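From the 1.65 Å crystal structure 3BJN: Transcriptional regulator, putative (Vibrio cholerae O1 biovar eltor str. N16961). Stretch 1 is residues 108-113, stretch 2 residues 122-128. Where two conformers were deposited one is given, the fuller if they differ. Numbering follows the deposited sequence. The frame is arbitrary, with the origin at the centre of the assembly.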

ATOM      1  N   HIS A 108     -11.260   8.805   3.587  1.00 20.70           N
ATOM      2  CA  HIS A 108     -10.566   9.298   2.379  1.00 20.10           C
ATOM      3  C   HIS A 108     -10.468   8.272   1.242  1.00 19.23           C
ATOM      4  O   HIS A 108     -10.420   8.637   0.052  1.00 18.40           O
ATOM      5  CB  HIS A 108      -9.168   9.787   2.760  1.00 21.09           C
ATOM      6  CG  HIS A 108      -9.171  11.104   3.462  1.00 25.62           C
ATOM      7  ND1 HIS A 108      -8.981  11.224   4.822  1.00 29.45           N
ATOM      8  CD2 HIS A 108      -9.382  12.358   3.002  1.00 29.44           C
ATOM      9  CE1 HIS A 108      -9.049  12.497   5.164  1.00 29.63           C
ATOM     10  NE2 HIS A 108      -9.296  13.205   4.079  1.00 32.02           N
ATOM     11  N   GLY A 109     -10.399   6.992   1.625  1.00 18.37           N
ATOM     12  CA  GLY A 109     -10.203   5.881   0.694  1.00 18.11           C
ATOM     13  C   GLY A 109      -8.747   5.581   0.349  1.00 17.89           C
ATOM     14  O   GLY A 109      -8.447   4.769  -0.539  1.00 18.40           O
ATOM     15  N   TYR A 110      -7.822   6.219   1.070  1.00 16.66           N
ATOM     16  CA  TYR A 110      -6.382   5.985   0.869  1.00 17.39           C
ATOM     17  C   TYR A 110      -5.617   6.393   2.121  1.00 17.54           C
ATOM     18  O   TYR A 110      -6.159   7.086   2.983  1.00 17.16           O
ATOM     19  CB  TYR A 110      -5.873   6.815  -0.325  1.00 17.56           C
ATOM     20  CG  TYR A 110      -5.994   8.324  -0.103  1.00 17.57           C
ATOM     21  CD1 TYR A 110      -4.950   9.044   0.479  1.00 19.18           C
ATOM     22  CD2 TYR A 110      -7.155   9.003  -0.454  1.00 17.83           C
ATOM     23  CE1 TYR A 110      -5.067  10.434   0.712  1.00 20.24           C
ATOM     24  CE2 TYR A 110      -7.279  10.362  -0.248  1.00 18.52           C
ATOM     25  CZ  TYR A 110      -6.238  11.067   0.345  1.00 20.02           C
ATOM     26  OH  TYR A 110      -6.367  12.419   0.564  1.00 22.21           O
ATOM     27  N   ALA A 111      -4.345   5.989   2.193  1.00 17.55           N
ATOM     28  CA  ALA A 111      -3.459   6.414   3.274  1.00 18.29           C
ATOM     29  C   ALA A 111      -2.219   7.074   2.699  1.00 18.10           C
ATOM     30  O   ALA A 111      -1.788   6.743   1.588  1.00 18.37           O
ATOM     31  CB  ALA A 111      -3.050   5.228   4.109  1.00 18.60           C
ATOM     32  N   VAL A 112      -1.625   7.968   3.485  1.00 18.80           N
ATOM     33  CA  VAL A 112      -0.357   8.608   3.119  1.00 19.75           C
ATOM     34  C   VAL A 112       0.551   8.415   4.307  1.00 18.62           C
ATOM     35  O   VAL A 112       0.101   8.542   5.484  1.00 19.95           O
ATOM     36  CB  VAL A 112      -0.522  10.130   2.834  1.00 20.65           C
ATOM     37  CG1 VAL A 112       0.817  10.772   2.464  1.00 23.58           C
ATOM     38  CG2 VAL A 112      -1.541  10.370   1.724  1.00 23.33           C
ATOM     39  N   SER A 113       1.822   8.097   4.046  1.00 17.85           N
ATOM     40  CA  SER A 113       2.830   7.986   5.125  1.00 18.79           C
ATOM     41  C   SER A 113       4.153   8.635   4.676  1.00 19.40           C
ATOM     42  O   SER A 113       4.451   8.711   3.482  1.00 18.11           O
ATOM     43  CB  SER A 113       3.087   6.531   5.476  1.00 19.11           C
ATOM     44  OG  SER A 113       3.544   5.840   4.316  1.00 19.66           O
TER
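Stretch 2 (122-128) SGISAPV

Where Ser-113 faces its partner across the sheet, the partner is a residue with no side chain: a CB built ideally on Gly-123 would lie 3.1 Å from OG of Ser-113, a tight fit, and the glycine leaves that space to the serine, whose chi1 is in the p well. The surrounding contact is a compact example of the antiparallel ladder, in which hydrogen-bonded and non-hydrogen-bonded pairs alternate.

Stretch 2 is extended throughout, with phi between -79° and -143° and psi between 122° and 159°, and it runs against strand 111-113 at 171° between the N-to-C directions, the axes approaching to 4.7 Å. Ala-111 pairs with Ser-125 and Ser-113 with Gly-123, each pair closing a ring of two backbone hydrogen bonds. In the first, Ala-111 N donates to Ser-125 O at 2.9 Å and Ser-125 N returns the bond to Ala-111 O at 3.0 Å; in the second, Ser-113 N to Gly-123 O and Gly-123 N to Ser-113 O both measure 2.9 Å. N-H...O angles of 159° to 163° indicate little strain.

Between these rings lies the non-hydrogen-bonded pair Val-112 and Ile-124, their CA atoms 4.6 Å apart, against 5.4 Å for the CA atoms of Ala-111 and Ser-125. Here the CA hydrogens meet carbonyls instead: Val-112 CA lies 3.3 Å from Gly-123 O, and Ile-124 CA 3.4 Å from Ala-111 O. The two side chains share a face of the sheet and touch, CG1 of Val-112 being 4.1 Å from CG1 of Ile-124, while Ala-111, Ser-113 and Ser-125 point to the other face.

Before the strand, the register persists: Tyr-110 lies alongside Ala-126, their CB atoms 4.3 Å apart. Gly-109, which leaves the preceding helix with positive phi, brings its O to 3.2 Å from Pro-127 CD.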

ATOM      1  N   SER A 122       8.266   8.399   0.990  1.00 17.41           N
ATOM      2  CA  SER A 122       6.841   8.460   1.379  1.00 18.09           C
ATOM      3  C   SER A 122       6.073   7.338   0.689  1.00 18.90           C
ATOM      4  O   SER A 122       6.557   6.773  -0.318  1.00 19.99           O
ATOM      5  CB  SER A 122       6.266   9.828   0.995  1.00 19.78           C
ATOM      6  OG  SER A 122       6.897  10.863   1.741  1.00 20.45           O
ATOM      7  N   GLY A 123       4.915   6.986   1.232  1.00 18.00           N
ATOM      8  CA  GLY A 123       4.008   6.040   0.599  1.00 18.14           C
ATOM      9  C   GLY A 123       2.616   6.611   0.443  1.00 17.98           C
ATOM     10  O   GLY A 123       2.138   7.343   1.315  1.00 17.67           O
ATOM     11  N   ILE A 124       1.966   6.276  -0.675  1.00 17.29           N
ATOM     12  CA  ILE A 124       0.548   6.633  -0.892  1.00 17.50           C
ATOM     13  C   ILE A 124      -0.140   5.369  -1.391  1.00 16.51           C
ATOM     14  O   ILE A 124       0.327   4.750  -2.349  1.00 17.19           O
ATOM     15  CB  ILE A 124       0.373   7.817  -1.899  1.00 17.37           C
ATOM     16  CG1 ILE A 124       0.954   9.086  -1.261  1.00 20.13           C
ATOM     17  CG2 ILE A 124      -1.113   8.004  -2.213  1.00 17.85           C
ATOM     18  CD1 ILE A 124       1.122  10.330  -2.188  1.00 20.28           C
ATOM     19  N   SER A 125      -1.212   4.941  -0.727  1.00 16.81           N
ATOM     20  CA  SER A 125      -1.775   3.622  -1.029  0.50 17.30           C
ATOM     21  C   SER A 125      -3.287   3.607  -0.949  1.00 17.23           C
ATOM     22  O   SER A 125      -3.887   4.358  -0.173  1.00 17.79           O
ATOM     23  CB  SER A 125      -1.203   2.549  -0.096  0.50 18.05           C
ATOM     24  OG  SER A 125       0.200   2.665   0.012  0.50 20.36           O
ATOM     25  N   ALA A 126      -3.892   2.758  -1.780  1.00 16.09           N
ATOM     26  CA  ALA A 126      -5.346   2.593  -1.771  1.00 15.79           C
ATOM     27  C   ALA A 126      -5.699   1.109  -1.818  1.00 16.20           C
ATOM     28  O   ALA A 126      -4.949   0.335  -2.388  1.00 16.58           O
ATOM     29  CB  ALA A 126      -5.979   3.358  -2.945  1.00 15.71           C
ATOM     30  N   PRO A 127      -6.832   0.720  -1.217  1.00 16.17           N
ATOM     31  CA  PRO A 127      -7.159  -0.711  -1.113  1.00 17.00           C
ATOM     32  C   PRO A 127      -7.712  -1.262  -2.425  1.00 17.62           C
ATOM     33  O   PRO A 127      -8.394  -0.542  -3.175  1.00 18.27           O
ATOM     34  CB  PRO A 127      -8.275  -0.739  -0.063  1.00 17.23           C
ATOM     35  CG  PRO A 127      -8.987   0.609  -0.246  1.00 16.97           C
ATOM     36  CD  PRO A 127      -7.895   1.573  -0.609  1.00 16.65           C
ATOM     37  N   VAL A 128      -7.423  -2.535  -2.673  1.00 18.77           N
ATOM     38  CA  VAL A 128      -8.050  -3.260  -3.783  1.00 19.20           C
ATOM     39  C   VAL A 128      -9.029  -4.202  -3.127  1.00 20.15           C
ATOM     40  O   VAL A 128      -8.649  -5.013  -2.285  1.00 19.77           O
ATOM     41  CB  VAL A 128      -7.013  -4.031  -4.608  1.00 19.42           C
ATOM     42  CG1 VAL A 128      -7.679  -4.910  -5.645  1.00 19.52           C
ATOM     43  CG2 VAL A 128      -6.043  -3.056  -5.282  1.00 19.05           C
TER